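PDB 3KUV: fluoroacetyl-CoA thioesterase from Streptomyces cattleya, which hydrolyses fluoroacetyl-CoA to fluoroacetate and CoA before citrate synthase can be poisoned, giving its producer resistance to fluoroacetate. Local coordinates for residues G69-V74 against T117-V122. The protein carries 1 engineered substitution. Residues are numbered along the deposited sequence; the frame is centred on the assembly and turned at random.
Sequences GTAICV and THERAV. With ACT (acetate ion), chain C.
Strands 69-74 and 117-122 run antiparallel, their axes 4.5 Å apart at closest, and the pairing slips by one residue at a classic beta bulge where Thr70 and Ala71 both face Glu119. Glu119 O takes the Thr70 N-H at 2.9 Å, from above the carbonyl plane, and a weak second bond from Ala71 N. Beyond the bulge the register is regular: Cys73 and Thr117 exchange two backbone bonds, with Cys73 N meeting Thr117 O at 2.9 Å in the carbonyl plane. Thr70 lays CG2 against Ala121 CB (3.8 Å), while a water 2.7 Å from Thr70 OG1 passes a weak bond on to Arg120 O.

The side chains of Ile72, His118 and Arg120 lie on one face, where His118 and Arg120 pack on helix 42-57. His118 has CG anti to the backbone N (chi1 -180°), which swings the ring back over strand 69-74; the Ile72 side chain crosses that of His118 obliquely, Ile72 CD1 lying 3.9 Å from His118 CD2. The bent Arg120 chain (chi3 66°) lays one guanidinium face over the backbone N of Gly69, packing between two donors, while NH1 points in plane at the edge of the His118 ring. NH1 is salt-bridged to the active-site Glu50, and NE bonds to Ser67, so the group's rotation is fixed. Gly69 N gives its hydrogen instead to acetate O at 3.2 Å, an ion held as well by Ser42, the engineered active-site residue, of the second subunit.

On the other face Cys73 forms a disulfide with Cys73 of that subunit, whose strand continues the sheet beside 71-74. This is the dimer-spanning sheet of a hotdog-fold thioesterase, with substrate-binding Gly69 and Arg120 side by side at the active site.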
loop_
_atom_site.group_PDB
_atom_site.type_symbol
_atom_site.label_atom_id
_atom_site.label_comp_id
_atom_site.label_asym_id
_atom_site.label_seq_id
_atom_site.Cartn_x
_atom_site.Cartn_y
_atom_site.Cartn_z
ATOM N N GLY B 69 -5.450 -0.577 9.662
ATOM C CA GLY B 69 -5.999 0.154 8.515
ATOM C C GLY B 69 -7.135 -0.580 7.855
ATOM O O GLY B 69 -6.979 -1.824 7.587
ATOM N N THR B 70 -8.286 0.073 7.684
ATOM C CA THR B 70 -9.454 -0.593 7.090
ATOM C C THR B 70 -9.779 -0.100 5.688
ATOM O O THR B 70 -10.513 -0.771 4.957
ATOM C CB THR B 70 -10.709 -0.464 7.927
ATOM O OG1 THR B 70 -10.954 0.939 8.139
ATOM C CG2 THR B 70 -10.461 -1.094 9.347
ATOM N N ALA B 71 -9.160 1.017 5.247
ATOM C CA ALA B 71 -9.387 1.468 3.863
ATOM C C ALA B 71 -8.372 2.511 3.571
ATOM O O ALA B 71 -7.943 3.256 4.444
ATOM C CB ALA B 71 -10.777 2.046 3.635
ATOM N N ILE B 72 -8.008 2.614 2.296
ATOM C CA ILE B 72 -7.136 3.675 1.771
ATOM C C ILE B 72 -7.578 4.056 0.367
ATOM O O ILE B 72 -8.026 3.215 -0.416
ATOM C CB ILE B 72 -5.669 3.344 1.807
ATOM C CG1 ILE B 72 -4.843 4.716 1.759
ATOM C CG2 ILE B 72 -5.319 2.314 0.744
ATOM C CD1 ILE B 72 -3.668 4.819 2.569
ATOM N N CYS B 73 -7.541 5.350 0.065
ATOM C CA CYS B 73 -8.044 5.764 -1.284
ATOM C C CYS B 73 -7.168 6.950 -1.685
ATOM O O CYS B 73 -7.435 8.107 -1.218
ATOM C CB CYS B 73 -9.532 6.107 -1.204
ATOM S SG CYS B 73 -10.296 6.307 -2.846
ATOM N N VAL B 74 -6.080 6.684 -2.405
ATOM C CA VAL B 74 -5.069 7.746 -2.677
ATOM C C VAL B 74 -4.626 7.754 -4.129
ATOM O O VAL B 74 -4.578 6.669 -4.775
ATOM C CB VAL B 74 -3.795 7.680 -1.752
ATOM C CG1 VAL B 74 -4.177 7.986 -0.298
ATOM C CG2 VAL B 74 -3.091 6.288 -1.851
ATOM N N THR B 117 -7.595 9.663 1.235
ATOM C CA THR B 117 -8.218 9.357 2.511
ATOM C C THR B 117 -7.739 8.016 3.058
ATOM O O THR B 117 -7.300 7.143 2.315
ATOM C CB THR B 117 -9.763 9.342 2.422
ATOM O OG1 THR B 117 -10.163 8.459 1.331
ATOM C CG2 THR B 117 -10.358 10.764 2.150
ATOM N N HIS B 118 -7.864 7.832 4.373
ATOM C CA HIS B 118 -7.446 6.579 5.054
ATOM C C HIS B 118 -8.352 6.421 6.267
ATOM O O HIS B 118 -8.618 7.425 7.010
ATOM C CB HIS B 118 -6.009 6.725 5.557
ATOM C CG HIS B 118 -5.517 5.479 6.263
ATOM N ND1 HIS B 118 -4.820 5.447 7.466
ATOM C CD2 HIS B 118 -5.682 4.188 5.886
ATOM C CE1 HIS B 118 -4.529 4.184 7.772
ATOM N NE2 HIS B 118 -5.039 3.423 6.839
ATOM N N GLU B 119 -8.794 5.212 6.530
ATOM C CA GLU B 119 -9.596 4.927 7.771
ATOM C C GLU B 119 -8.923 3.818 8.529
ATOM O O GLU B 119 -8.286 2.925 7.927
ATOM C CB GLU B 119 -10.986 4.460 7.381
ATOM C CG GLU B 119 -11.859 5.635 6.770
ATOM C CD GLU B 119 -11.503 5.978 5.354
ATOM O OE1 GLU B 119 -11.275 5.031 4.597
ATOM O OE2 GLU B 119 -11.511 7.143 4.931
ATOM N N ARG B 120 -9.077 3.894 9.858
ATOM C CA ARG B 120 -8.516 2.923 10.785
ATOM C C ARG B 120 -9.540 2.485 11.816
ATOM O O ARG B 120 -10.502 3.172 12.058
ATOM C CB ARG B 120 -7.353 3.545 11.558
ATOM C CG ARG B 120 -6.219 4.022 10.561
ATOM C CD ARG B 120 -4.906 4.348 11.271
ATOM N NE ARG B 120 -4.267 3.182 11.869
ATOM C CZ ARG B 120 -3.670 2.200 11.199
ATOM N NH1 ARG B 120 -3.507 2.355 9.855
ATOM N NH2 ARG B 120 -3.212 1.084 11.773
ATOM N N ALA B 121 -9.316 1.327 12.428
ATOM C CA ALA B 121 -10.141 0.816 13.491
ATOM C C ALA B 121 -9.266 0.466 14.718
ATOM O O ALA B 121 -8.263 -0.257 14.561
ATOM C CB ALA B 121 -10.895 -0.450 13.065
ATOM N N VAL B 122 -9.658 0.964 15.884
ATOM C CA VAL B 122 -8.993 0.587 17.152
ATOM C C VAL B 122 -9.305 -0.880 17.510
ATOM O O VAL B 122 -10.390 -1.368 17.287
ATOM C CB VAL B 122 -9.518 1.483 18.267
ATOM C CG1 VAL B 122 -8.764 1.076 19.593
ATOM C CG2 VAL B 122 -9.167 2.971 17.961
HETATM C C ACT C . -2.353 -3.327 8.149
HETATM O O ACT C . -3.306 -2.372 8.137
HETATM O OXT ACT C . -1.173 -3.079 7.659
HETATM C CH3 ACT C . -2.666 -4.670 8.768
HETATM O O HOH W 1 -12.411 1.790 10.230
#